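Local structure of penicillin binding protein 2X (Streptococcus thermophilus, 5U47) at residues A[224-229]-A[567-572]; A[228-233]-A[260-265]; A[501-506]-A[534-539]; A[541-546]-A[560-565]. The protein probably cross-links the peptides of neighbouring glycan strands in septal peptidoglycan as a transpeptidase, and is a target of beta-lactam antibiotics. The protein carries 1 engineered substitution. All blocks are in the same frame, centred on the assembly; numbering follows the deposited sequence.

Contact 1: residues A[224-229]-A[567-572]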
loop_
_atom_site.group_PDB
_atom_site.type_symbol
_atom_site.label_atom_id
_atom_site.label_comp_id
_atom_site.label_asym_id
_atom_site.label_seq_id
_atom_site.Cartn_x
_atom_site.Cartn_y
_atom_site.Cartn_z
ATOM N N ALA A 224 11.705 -1.508 -8.380
ATOM C CA ALA A 224 11.441 -0.786 -9.631
ATOM C C ALA A 224 11.502 -1.646 -10.893
ATOM O O ALA A 224 10.604 -1.532 -11.739
ATOM C CB ALA A 224 12.305 0.472 -9.758
ATOM N N PRO A 225 12.529 -2.528 -11.029
ATOM C CA PRO A 225 12.574 -3.390 -12.219
ATOM C C PRO A 225 11.347 -4.285 -12.357
ATOM O O PRO A 225 10.766 -4.402 -13.447
ATOM C CB PRO A 225 13.835 -4.257 -11.994
ATOM C CG PRO A 225 14.687 -3.467 -11.047
ATOM C CD PRO A 225 13.749 -2.648 -10.212
ATOM N N LEU A 226 10.944 -4.916 -11.255
ATOM C CA LEU A 226 9.783 -5.794 -11.284
ATOM C C LEU A 226 8.523 -4.989 -11.557
ATOM O O LEU A 226 7.670 -5.407 -12.345
ATOM C CB LEU A 226 9.621 -6.544 -9.963
ATOM C CG LEU A 226 8.483 -7.565 -9.938
ATOM C CD1 LEU A 226 8.758 -8.656 -10.955
ATOM C CD2 LEU A 226 8.320 -8.157 -8.550
ATOM N N GLN A 227 8.402 -3.849 -10.887
ATOM C CA GLN A 227 7.235 -2.974 -11.063
ATOM C C GLN A 227 7.093 -2.531 -12.520
ATOM O O GLN A 227 5.996 -2.557 -13.060
ATOM C CB GLN A 227 7.341 -1.757 -10.164
ATOM C CG GLN A 227 6.159 -0.788 -10.261
ATOM C CD GLN A 227 4.902 -1.285 -9.542
ATOM O OE1 GLN A 227 4.970 -1.789 -8.411
ATOM N NE2 GLN A 227 3.754 -1.078 -10.157
ATOM N N THR A 228 8.205 -2.118 -13.136
ATOM C CA THR A 228 8.224 -1.673 -14.546
ATOM C C THR A 228 7.733 -2.782 -15.450
ATOM O O THR A 228 6.907 -2.568 -16.333
ATOM C CB THR A 228 9.643 -1.175 -14.953
ATOM O OG1 THR A 228 9.974 -0.049 -14.139
ATOM C CG2 THR A 228 9.715 -0.742 -16.417
ATOM N N PHE A 229 8.194 -3.987 -15.173
ATOM C CA PHE A 229 7.803 -5.153 -15.934
ATOM C C PHE A 229 6.319 -5.462 -15.731
ATOM O O PHE A 229 5.619 -5.777 -16.692
ATOM C CB PHE A 229 8.684 -6.327 -15.516
ATOM C CG PHE A 229 8.556 -7.512 -16.376
ATOM C CD1 PHE A 229 9.363 -7.663 -17.488
ATOM C CD2 PHE A 229 7.653 -8.502 -16.065
ATOM C CE1 PHE A 229 9.249 -8.780 -18.290
ATOM C CE2 PHE A 229 7.528 -9.611 -16.855
ATOM C CZ PHE A 229 8.321 -9.755 -17.977
ATOM N N GLU A 567 8.135 -15.209 -13.322
ATOM C CA GLU A 567 9.417 -15.659 -13.868
ATOM C C GLU A 567 10.466 -14.553 -13.694
ATOM O O GLU A 567 11.619 -14.834 -13.361
ATOM C CB GLU A 567 9.309 -16.103 -15.335
ATOM C CG GLU A 567 8.701 -17.491 -15.467
ATOM C CD GLU A 567 8.648 -18.014 -16.884
ATOM O OE1 GLU A 567 8.774 -17.217 -17.846
ATOM O OE2 GLU A 567 8.492 -19.244 -17.031
ATOM N N GLU A 568 10.053 -13.301 -13.899
ATOM C CA GLU A 568 10.968 -12.176 -13.714
ATOM C C GLU A 568 11.381 -12.107 -12.251
ATOM O O GLU A 568 12.550 -11.921 -11.958
ATOM C CB GLU A 568 10.325 -10.849 -14.136
ATOM C CG GLU A 568 11.309 -9.672 -14.197
ATOM C CD GLU A 568 12.369 -9.806 -15.293
ATOM O OE1 GLU A 568 12.223 -10.665 -16.204
ATOM O OE2 GLU A 568 13.358 -9.042 -15.246
ATOM N N ALA A 569 10.421 -12.282 -11.338
ATOM C CA ALA A 569 10.710 -12.242 -9.905
ATOM C C ALA A 569 11.722 -13.307 -9.509
ATOM O O ALA A 569 12.684 -13.028 -8.767
ATOM C CB ALA A 569 9.443 -12.415 -9.084
ATOM N N MET A 570 11.486 -14.531 -9.988
ATOM C CA MET A 570 12.404 -15.640 -9.715
ATOM C C MET A 570 13.796 -15.390 -10.316
ATOM O O MET A 570 14.802 -15.704 -9.686
ATOM C CB MET A 570 11.839 -16.971 -10.221
ATOM C CG MET A 570 10.627 -17.474 -9.456
ATOM S SD MET A 570 10.948 -17.916 -7.731
ATOM C CE MET A 570 11.932 -19.391 -7.916
ATOM N N SER A 571 13.862 -14.805 -11.513
ATOM C CA SER A 571 15.153 -14.563 -12.150
ATOM C C SER A 571 15.993 -13.493 -11.426
ATOM O O SER A 571 17.212 -13.473 -11.589
ATOM C CB SER A 571 14.979 -14.143 -13.615
ATOM O OG SER A 571 14.451 -12.825 -13.682
ATOM N N MET A 572 15.357 -12.625 -10.632
ATOM C CA MET A 572 16.077 -11.532 -9.956
ATOM C C MET A 572 16.946 -11.951 -8.770
ATOM O O MET A 572 18.050 -11.412 -8.602
ATOM C CB MET A 572 15.119 -10.407 -9.580
ATOM C CG MET A 572 14.634 -9.664 -10.817
ATOM S SD MET A 572 13.337 -8.450 -10.508
ATOM C CE MET A 572 14.272 -7.187 -9.650
#
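E568 lies over one face of the F229 ring, the two side chains crossing at a slant. CB of E568 is 4.2 Å from the centroid of the F229 ring and 17° off the ring normal, a CH-pi contact displaced toward the rim. The E568 chain then bends at chi2. Its carboxylate stacks over the ring, the two planes 16° apart, with OE1 of E568 4.1 Å from CE1 of F229. F229 has CG anti to its backbone N, which sets the ring beside the E568 side chain. One turn away, M572 is bent at chi3. Its methyl CE comes 3.8 Å from CB of P225, the two side chains crossing at about a right angle. SD of M572 also lies 4.2 Å from CB of L226. L226 sends CD1 to the backbone N of A569 at 4.0 Å, and the same methyl lies 4.3 Å from CB of A569. No hydrogen bond joins the two segments. The helix axes run nearly antiparallel, at 162°, and come within 10.2 Å. This is helix-helix packing on one side of the transpeptidase sheet. L226 also touches L259 and A260 of strand 258-264, while A569 rests on Y541 of strand 541-548.

Contact 2: residues A[228-233]-A[260-265]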
loop_
_atom_site.group_PDB
_atom_site.type_symbol
_atom_site.label_atom_id
_atom_site.label_comp_id
_atom_site.label_asym_id
_atom_site.label_seq_id
_atom_site.Cartn_x
_atom_site.Cartn_y
_atom_site.Cartn_z
ATOM N N THR A 228 8.205 -2.118 -13.136
ATOM C CA THR A 228 8.224 -1.673 -14.546
ATOM C C THR A 228 7.733 -2.782 -15.450
ATOM O O THR A 228 6.907 -2.568 -16.333
ATOM C CB THR A 228 9.643 -1.175 -14.953
ATOM O OG1 THR A 228 9.974 -0.049 -14.139
ATOM C CG2 THR A 228 9.715 -0.742 -16.417
ATOM N N PHE A 229 8.194 -3.987 -15.173
ATOM C CA PHE A 229 7.803 -5.153 -15.934
ATOM C C PHE A 229 6.319 -5.462 -15.731
ATOM O O PHE A 229 5.619 -5.777 -16.692
ATOM C CB PHE A 229 8.684 -6.327 -15.516
ATOM C CG PHE A 229 8.556 -7.512 -16.376
ATOM C CD1 PHE A 229 9.363 -7.663 -17.488
ATOM C CD2 PHE A 229 7.653 -8.502 -16.065
ATOM C CE1 PHE A 229 9.249 -8.780 -18.290
ATOM C CE2 PHE A 229 7.528 -9.611 -16.855
ATOM C CZ PHE A 229 8.321 -9.755 -17.977
ATOM N N LEU A 230 5.831 -5.347 -14.486
ATOM C CA LEU A 230 4.414 -5.575 -14.198
ATOM C C LEU A 230 3.496 -4.603 -14.966
ATOM O O LEU A 230 2.428 -5.009 -15.458
ATOM C CB LEU A 230 4.130 -5.443 -12.689
ATOM C CG LEU A 230 2.668 -5.536 -12.267
ATOM C CD1 LEU A 230 2.080 -6.870 -12.650
ATOM C CD2 LEU A 230 2.514 -5.305 -10.777
ATOM N N GLU A 231 3.890 -3.328 -15.033
ATOM C CA GLU A 231 3.091 -2.291 -15.728
ATOM C C GLU A 231 2.896 -2.661 -17.202
ATOM O O GLU A 231 1.800 -2.572 -17.735
ATOM C CB GLU A 231 3.740 -0.893 -15.616
ATOM C CG GLU A 231 3.888 -0.324 -14.195
ATOM C CD GLU A 231 2.605 0.231 -13.547
ATOM O OE1 GLU A 231 1.688 0.643 -14.279
ATOM O OE2 GLU A 231 2.532 0.298 -12.282
ATOM N N THR A 232 3.969 -3.083 -17.848
ATOM C CA THR A 232 3.913 -3.502 -19.241
ATOM C C THR A 232 2.973 -4.690 -19.426
ATOM O O THR A 232 2.122 -4.670 -20.315
ATOM C CB THR A 232 5.308 -3.892 -19.744
ATOM O OG1 THR A 232 6.206 -2.805 -19.531
ATOM C CG2 THR A 232 5.277 -4.283 -21.208
ATOM N N GLN A 233 3.106 -5.715 -18.592
ATOM C CA GLN A 233 2.237 -6.894 -18.725
ATOM C C GLN A 233 0.797 -6.611 -18.363
ATOM O O GLN A 233 -0.093 -7.207 -18.953
ATOM C CB GLN A 233 2.759 -8.094 -17.930
ATOM C CG GLN A 233 4.126 -8.516 -18.371
ATOM C CD GLN A 233 4.173 -8.780 -19.858
ATOM O OE1 GLN A 233 4.939 -8.158 -20.545
ATOM N NE2 GLN A 233 3.280 -9.662 -20.368
ATOM N N ALA A 260 5.615 -5.387 -5.852
ATOM C CA ALA A 260 5.073 -4.646 -6.961
ATOM C C ALA A 260 3.573 -4.568 -6.830
ATOM O O ALA A 260 2.932 -5.512 -6.371
ATOM C CB ALA A 260 5.463 -5.294 -8.280
ATOM N N THR A 261 2.990 -3.438 -7.213
ATOM C CA THR A 261 1.541 -3.311 -7.112
ATOM C C THR A 261 1.037 -2.307 -8.121
ATOM O O THR A 261 1.624 -1.250 -8.290
ATOM C CB THR A 261 1.097 -2.953 -5.673
ATOM O OG1 THR A 261 -0.329 -3.024 -5.574
ATOM C CG2 THR A 261 1.588 -1.590 -5.233
ATOM N N THR A 262 -0.043 -2.644 -8.802
ATOM C CA THR A 262 -0.598 -1.735 -9.771
ATOM C C THR A 262 -2.092 -1.947 -9.956
ATOM O O THR A 262 -2.659 -2.982 -9.554
ATOM C CB THR A 262 0.144 -1.844 -11.135
ATOM O OG1 THR A 262 -0.035 -0.628 -11.888
ATOM C CG2 THR A 262 -0.334 -3.054 -11.930
ATOM N N GLN A 263 -2.730 -0.948 -10.549
ATOM C CA GLN A 263 -4.135 -1.044 -10.869
ATOM C C GLN A 263 -4.397 -0.346 -12.168
ATOM O O GLN A 263 -3.588 0.454 -12.606
ATOM C CB GLN A 263 -5.006 -0.442 -9.775
ATOM C CG GLN A 263 -5.049 1.073 -9.706
ATOM C CD GLN A 263 -5.900 1.535 -8.532
ATOM O OE1 GLN A 263 -5.634 1.178 -7.381
ATOM N NE2 GLN A 263 -6.927 2.308 -8.817
ATOM N N ARG A 264 -5.533 -0.689 -12.782
ATOM C CA ARG A 264 -5.961 -0.130 -14.021
ATOM C C ARG A 264 -7.436 0.238 -13.854
ATOM O O ARG A 264 -8.154 -0.461 -13.157
ATOM C CB ARG A 264 -5.771 -1.131 -15.167
ATOM C CG ARG A 264 -4.303 -1.431 -15.511
ATOM C CD ARG A 264 -3.652 -0.210 -16.142
ATOM N NE ARG A 264 -2.258 -0.418 -16.536
ATOM C CZ ARG A 264 -1.205 -0.376 -15.709
ATOM N NH1 ARG A 264 -1.359 -0.190 -14.407
ATOM N NH2 ARG A 264 0.028 -0.560 -16.187
ATOM N N PRO A 265 -7.886 1.342 -14.453
ATOM C CA PRO A 265 -7.053 2.259 -15.242
ATOM C C PRO A 265 -6.108 3.045 -14.351
ATOM O O PRO A 265 -6.338 3.140 -13.148
ATOM C CB PRO A 265 -8.090 3.213 -15.885
ATOM C CG PRO A 265 -9.246 3.158 -14.950
ATOM C CD PRO A 265 -9.306 1.724 -14.508
#
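E231 grips the strand through both carboxylate oxygens. OE1 forms a salt bridge with R264, 2.8 Å from NH2, and NH1 adds a weak bond to the same oxygen. OE2 accepts a hydrogen bond from OG1 of T262 at 2.8 Å. NH2 and OG1 each approach from out of the carboxylate plane, by 39° and 45°. A bend at chi2 turns the E231 carboxylate toward the strand. Beside this polar group, CD2 of L230 packs on CB of A260 at 3.9 Å and on CG2 of T262 at 3.8 Å. T262 thus offers its hydroxyl to E231 and its methyl to L230. Helix 224-241 lies here against the edge strand 258-264 of the five-stranded antiparallel sheet, the core of the penicillin-binding transpeptidase fold. The helix and strand segments run in similar directions, 28° apart. The guanidinium is held further by its own strand. NH1 of R264 donates to OG1 of T262 at 2.9 Å. NH1 of R264 also donates to the backbone O of Q263 at 2.9 Å, and both acceptors lie in the guanidinium plane. NE forms a salt bridge with D235, one helical turn beyond E231. E231 OE2 also accepts from NE2 of Q227 and from the backbone N of A150.

Contact 3: residues A[501-506]-A[534-539]. Engineered in segment 501-506: T503 (natural residue Ala).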
loop_
_atom_site.group_PDB
_atom_site.type_symbol
_atom_site.label_atom_id
_atom_site.label_comp_id
_atom_site.label_asym_id
_atom_site.label_seq_id
_atom_site.Cartn_x
_atom_site.Cartn_y
_atom_site.Cartn_z
ATOM N N ASP A 501 6.554 -26.269 -9.867
ATOM C CA ASP A 501 5.171 -26.572 -9.553
ATOM C C ASP A 501 4.618 -25.238 -9.044
ATOM O O ASP A 501 5.285 -24.534 -8.269
ATOM C CB ASP A 501 5.043 -27.611 -8.441
ATOM C CG ASP A 501 5.389 -29.017 -8.892
ATOM O OD1 ASP A 501 5.233 -29.363 -10.091
ATOM O OD2 ASP A 501 5.789 -29.798 -8.015
ATOM N N VAL A 502 3.409 -24.899 -9.467
ATOM C CA VAL A 502 2.806 -23.637 -9.088
ATOM C C VAL A 502 1.475 -23.900 -8.398
ATOM O O VAL A 502 0.622 -24.625 -8.901
ATOM C CB VAL A 502 2.571 -22.723 -10.303
ATOM C CG1 VAL A 502 2.236 -21.316 -9.839
ATOM C CG2 VAL A 502 3.806 -22.677 -11.213
ATOM N N THR A 503 1.331 -23.294 -7.242
ATOM C CA THR A 503 0.136 -23.389 -6.404
ATOM C C THR A 503 -0.811 -22.280 -6.862
ATOM O O THR A 503 -0.501 -21.085 -6.725
ATOM C CB THR A 503 0.581 -23.246 -4.930
ATOM O OG1 THR A 503 1.006 -24.536 -4.472
ATOM C CG2 THR A 503 -0.510 -22.703 -4.006
ATOM N N VAL A 504 -1.958 -22.655 -7.430
ATOM C CA VAL A 504 -2.874 -21.654 -7.939
ATOM C C VAL A 504 -4.329 -21.904 -7.567
ATOM O O VAL A 504 -4.722 -23.032 -7.278
ATOM C CB VAL A 504 -2.773 -21.594 -9.470
ATOM C CG1 VAL A 504 -1.347 -21.257 -9.898
ATOM C CG2 VAL A 504 -3.187 -22.936 -10.086
ATOM N N LYS A 505 -5.117 -20.831 -7.570
ATOM C CA LYS A 505 -6.572 -20.920 -7.413
ATOM C C LYS A 505 -7.183 -19.747 -8.132
ATOM O O LYS A 505 -6.803 -18.596 -7.911
ATOM C CB LYS A 505 -7.027 -20.929 -5.956
ATOM C CG LYS A 505 -8.552 -21.130 -5.797
ATOM C CD LYS A 505 -9.024 -22.505 -6.293
ATOM C CE LYS A 505 -10.533 -22.654 -6.242
ATOM N NZ LYS A 505 -11.212 -22.023 -7.409
ATOM N N SER A 506 -8.148 -20.039 -8.979
ATOM C CA SER A 506 -8.835 -19.037 -9.736
ATOM C C SER A 506 -10.078 -18.674 -9.011
ATOM O O SER A 506 -10.570 -19.408 -8.140
ATOM C CB SER A 506 -9.275 -19.614 -11.098
ATOM O OG SER A 506 -10.109 -20.756 -10.902
ATOM N N VAL A 534 4.714 -19.568 -5.872
ATOM C CA VAL A 534 5.772 -20.323 -6.485
ATOM C C VAL A 534 7.051 -20.163 -5.672
ATOM O O VAL A 534 7.271 -19.087 -5.085
ATOM C CB VAL A 534 5.978 -19.840 -7.948
ATOM C CG1 VAL A 534 6.513 -18.419 -7.990
ATOM C CG2 VAL A 534 6.897 -20.767 -8.723
ATOM N N PRO A 535 7.831 -21.232 -5.494
ATOM C CA PRO A 535 7.498 -22.603 -5.892
ATOM C C PRO A 535 6.433 -23.103 -4.922
ATOM O O PRO A 535 6.258 -22.524 -3.857
ATOM C CB PRO A 535 8.805 -23.378 -5.712
ATOM C CG PRO A 535 9.845 -22.385 -5.358
ATOM C CD PRO A 535 9.182 -21.117 -4.933
ATOM N N SER A 536 5.726 -24.161 -5.277
ATOM C CA SER A 536 4.598 -24.610 -4.478
ATOM C C SER A 536 4.915 -25.094 -3.063
ATOM O O SER A 536 4.258 -24.702 -2.103
ATOM C CB SER A 536 3.829 -25.698 -5.236
ATOM O OG SER A 536 2.764 -26.184 -4.443
ATOM N N GLU A 537 5.933 -25.927 -2.942
ATOM C CA GLU A 537 6.249 -26.543 -1.681
ATOM C C GLU A 537 6.894 -25.608 -0.644
ATOM O O GLU A 537 6.656 -25.766 0.535
ATOM C CB GLU A 537 7.129 -27.758 -1.951
ATOM C CG GLU A 537 7.053 -28.816 -0.889
ATOM C CD GLU A 537 7.541 -30.151 -1.415
ATOM O OE1 GLU A 537 8.758 -30.287 -1.659
ATOM O OE2 GLU A 537 6.695 -31.057 -1.584
ATOM N N ASP A 538 7.683 -24.650 -1.103
ATOM C CA ASP A 538 8.377 -23.678 -0.237
ATOM C C ASP A 538 8.261 -22.301 -0.948
ATOM O O ASP A 538 9.202 -21.840 -1.585
ATOM C CB ASP A 538 9.828 -24.133 -0.078
ATOM C CG ASP A 538 10.673 -23.203 0.794
ATOM O OD1 ASP A 538 10.117 -22.296 1.486
ATOM O OD2 ASP A 538 11.921 -23.406 0.779
ATOM N N PRO A 539 7.084 -21.657 -0.853
ATOM C CA PRO A 539 6.867 -20.439 -1.643
ATOM C C PRO A 539 7.840 -19.262 -1.390
ATOM O O PRO A 539 8.276 -19.032 -0.270
ATOM C CB PRO A 539 5.415 -20.047 -1.317
ATOM C CG PRO A 539 4.777 -21.271 -0.766
ATOM C CD PRO A 539 5.874 -22.085 -0.129
#
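S536 and T503 meet through their hydroxyls. OG of S536 and OG1 of T503 are modelled only 2.4 Å apart, a hydrogen bond too short for its exact length to be trusted. T503 is an engineered residue; the natural one is alanine. Its OG1 stands anti to the carbonyl carbon (chi1 -84°) and is also hydrogen-bonded to the backbone O of R470 in helix 463-478. OG of S536, anti to its own backbone N (chi1 177°), is placed to meet T503. The backbone N of S536 makes a weak bond to O of D501, 3.0 Å long with an N-H...O angle of 133°. CB of S536 and CB of D501 lie 3.9 Å apart. The contact is made where strand 503-510, at one edge of the five-stranded sheet, begins. The other partner is the turn that leads from strand 526-534 to strand 541-548. K505, two residues beyond T503, fits the K(T/S)G-type motif of penicillin-binding proteins. Its NZ is hydrogen-bonded to S354, and its side chain touches S295 and K298, consistent with an SxxK active site nearby. CG2 of V534 lies 4.1 Å from O of D501. R470 also donates to the backbone O atoms of S536 and E537.

Contact 4: residues A[541-546]-A[560-565]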
loop_
_atom_site.group_PDB
_atom_site.type_symbol
_atom_site.label_atom_id
_atom_site.label_comp_id
_atom_site.label_asym_id
_atom_site.label_seq_id
_atom_site.Cartn_x
_atom_site.Cartn_y
_atom_site.Cartn_z
ATOM N N TYR A 541 7.277 -16.287 -3.668
ATOM C CA TYR A 541 6.429 -15.194 -4.098
ATOM C C TYR A 541 4.946 -15.588 -4.202
ATOM O O TYR A 541 4.594 -16.749 -4.503
ATOM C CB TYR A 541 6.916 -14.633 -5.466
ATOM C CG TYR A 541 8.361 -14.240 -5.407
ATOM C CD1 TYR A 541 8.773 -13.116 -4.686
ATOM C CD2 TYR A 541 9.333 -15.030 -5.981
ATOM C CE1 TYR A 541 10.115 -12.791 -4.576
ATOM C CE2 TYR A 541 10.669 -14.714 -5.866
ATOM C CZ TYR A 541 11.056 -13.608 -5.170
ATOM O OH TYR A 541 12.392 -13.327 -5.084
ATOM N N ILE A 542 4.098 -14.603 -3.917
ATOM C CA ILE A 542 2.656 -14.701 -4.046
ATOM C C ILE A 542 2.271 -13.604 -5.044
ATOM O O ILE A 542 2.786 -12.471 -4.973
ATOM C CB ILE A 542 1.905 -14.342 -2.738
ATOM C CG1 ILE A 542 2.305 -15.261 -1.587
ATOM C CG2 ILE A 542 0.386 -14.425 -2.944
ATOM C CD1 ILE A 542 1.916 -14.694 -0.223
ATOM N N MET A 543 1.374 -13.931 -5.957
ATOM C CA MET A 543 0.841 -12.937 -6.875
ATOM C C MET A 543 -0.679 -13.042 -6.884
ATOM O O MET A 543 -1.239 -14.144 -6.906
ATOM C CB MET A 543 1.417 -13.113 -8.270
ATOM C CG MET A 543 1.017 -11.998 -9.207
ATOM S SD MET A 543 1.973 -12.045 -10.733
ATOM C CE MET A 543 1.447 -10.490 -11.436
ATOM N N TYR A 544 -1.343 -11.898 -6.872
ATOM C CA TYR A 544 -2.812 -11.839 -6.881
ATOM C C TYR A 544 -3.247 -10.868 -7.955
ATOM O O TYR A 544 -2.800 -9.709 -7.972
ATOM C CB TYR A 544 -3.305 -11.411 -5.503
ATOM C CG TYR A 544 -4.799 -11.280 -5.310
ATOM C CD1 TYR A 544 -5.667 -12.310 -5.657
ATOM C CD2 TYR A 544 -5.331 -10.192 -4.649
ATOM C CE1 TYR A 544 -7.031 -12.214 -5.423
ATOM C CE2 TYR A 544 -6.701 -10.083 -4.421
ATOM C CZ TYR A 544 -7.543 -11.101 -4.797
ATOM O OH TYR A 544 -8.904 -10.998 -4.567
ATOM N N VAL A 545 -4.129 -11.331 -8.839
ATOM C CA VAL A 545 -4.606 -10.536 -9.965
ATOM C C VAL A 545 -6.112 -10.553 -10.013
ATOM O O VAL A 545 -6.715 -11.607 -9.774
ATOM C CB VAL A 545 -4.044 -11.099 -11.290
ATOM C CG1 VAL A 545 -4.530 -10.293 -12.488
ATOM C CG2 VAL A 545 -2.532 -11.116 -11.242
ATOM N N THR A 546 -6.718 -9.399 -10.313
ATOM C CA THR A 546 -8.160 -9.276 -10.449
ATOM C C THR A 546 -8.487 -8.412 -11.672
ATOM O O THR A 546 -7.703 -7.567 -12.060
ATOM C CB THR A 546 -8.836 -8.604 -9.221
ATOM O OG1 THR A 546 -8.603 -7.183 -9.237
ATOM C CG2 THR A 546 -8.337 -9.205 -7.882
ATOM N N THR A 560 -0.861 -14.046 -19.406
ATOM C CA THR A 560 -0.301 -12.800 -19.884
ATOM C C THR A 560 0.374 -11.995 -18.768
ATOM O O THR A 560 1.409 -11.367 -18.981
ATOM C CB THR A 560 -1.414 -11.932 -20.534
ATOM O OG1 THR A 560 -2.013 -12.665 -21.610
ATOM C CG2 THR A 560 -0.859 -10.617 -21.060
ATOM N N VAL A 561 -0.185 -12.054 -17.571
ATOM C CA VAL A 561 0.315 -11.242 -16.466
ATOM C C VAL A 561 1.044 -12.063 -15.389
ATOM O O VAL A 561 2.118 -11.675 -14.964
ATOM C CB VAL A 561 -0.817 -10.324 -15.913
ATOM C CG1 VAL A 561 -1.967 -11.119 -15.346
ATOM C CG2 VAL A 561 -0.277 -9.373 -14.864
ATOM N N VAL A 562 0.519 -13.220 -15.001
ATOM C CA VAL A 562 1.150 -14.002 -13.951
ATOM C C VAL A 562 2.481 -14.650 -14.375
ATOM O O VAL A 562 3.497 -14.443 -13.718
ATOM C CB VAL A 562 0.198 -15.084 -13.393
ATOM C CG1 VAL A 562 0.862 -15.870 -12.265
ATOM C CG2 VAL A 562 -1.092 -14.448 -12.905
ATOM N N ASN A 563 2.484 -15.375 -15.486
ATOM C CA ASN A 563 3.682 -16.133 -15.903
ATOM C C ASN A 563 4.960 -15.305 -16.039
ATOM O O ASN A 563 5.956 -15.621 -15.393
ATOM C CB ASN A 563 3.438 -16.955 -17.217
ATOM C CG ASN A 563 2.275 -17.935 -17.102
ATOM O OD1 ASN A 563 1.395 -17.763 -16.275
ATOM N ND2 ASN A 563 2.265 -18.958 -17.951
ATOM N N PRO A 564 4.946 -14.255 -16.879
ATOM C CA PRO A 564 6.203 -13.522 -17.042
ATOM C C PRO A 564 6.635 -12.727 -15.801
ATOM O O PRO A 564 7.827 -12.570 -15.565
ATOM C CB PRO A 564 5.942 -12.632 -18.256
ATOM C CG PRO A 564 4.467 -12.530 -18.376
ATOM C CD PRO A 564 3.869 -13.727 -17.738
ATOM N N VAL A 565 5.684 -12.248 -15.009
ATOM C CA VAL A 565 6.016 -11.463 -13.811
ATOM C C VAL A 565 6.642 -12.356 -12.755
ATOM O O VAL A 565 7.693 -12.015 -12.210
ATOM C CB VAL A 565 4.789 -10.696 -13.285
ATOM C CG1 VAL A 565 5.106 -10.005 -11.933
ATOM C CG2 VAL A 565 4.366 -9.670 -14.332
#
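M543 and V565 make a close apolar contact, with CE of M543 3.7 Å from CG1 of V565. The two side chains cross at about a right angle. M543 has CG anti to its backbone N (chi1 -173°), and its chain is extended beyond CG, which carries sulfur and methyl to the helix. SD of M543 lies 3.9 Å from CA of V562, and CE of M543 lies 4.0 Å from CG2 of V561. The valine pairs form a second group. V545 and V561 reach toward each other tip to tip, CG1 to CG1 at 3.9 Å. The other branch of V545, CG2, meets CG2 of V562 at 4.0 Å, and there the side chains cross at a slant. One polar atom is caught in this apolar layer. CE of M543 sits 3.8 Å from O of V561, which is buried and has no hydrogen-bond partner in the model. The helix is kinked here: the N of N563 makes no bond to the preceding turn, and P564 has no N-H to give. The strand and helix segments run nearly antiparallel, at 162°. Helix 558-572 packs on one face of the transpeptidase sheet beside helix 224-241, whose L230 also touches M543. On the other face, Y544 packs against helix 416-427.

Overall arrangement
Contacts 1, 2 and 4 lie close together, with centres 10 to 11 Å apart. Contacts 1 and 2 both use helix 224-241 and share T228 and F229. Contacts 1 and 4 both use helix 558-572. Contact 3 is farther from contacts 1 and 2, about 18 and 21 Å between centres, but adjoins contact 4, about 12 Å away, where V534 N meets Y541 O. Contacts 2, 3 and 4 all reach the five-stranded antiparallel sheet: contact 2 at one outermost strand, contact 3 at the other and at the end of its neighbour 526-534, contact 4 on the middle one. Along the chain, contacts 2, 3 and 4 close in that order, while contact 1 spans 338 residues, bringing a helix before the sheet beside one that follows it.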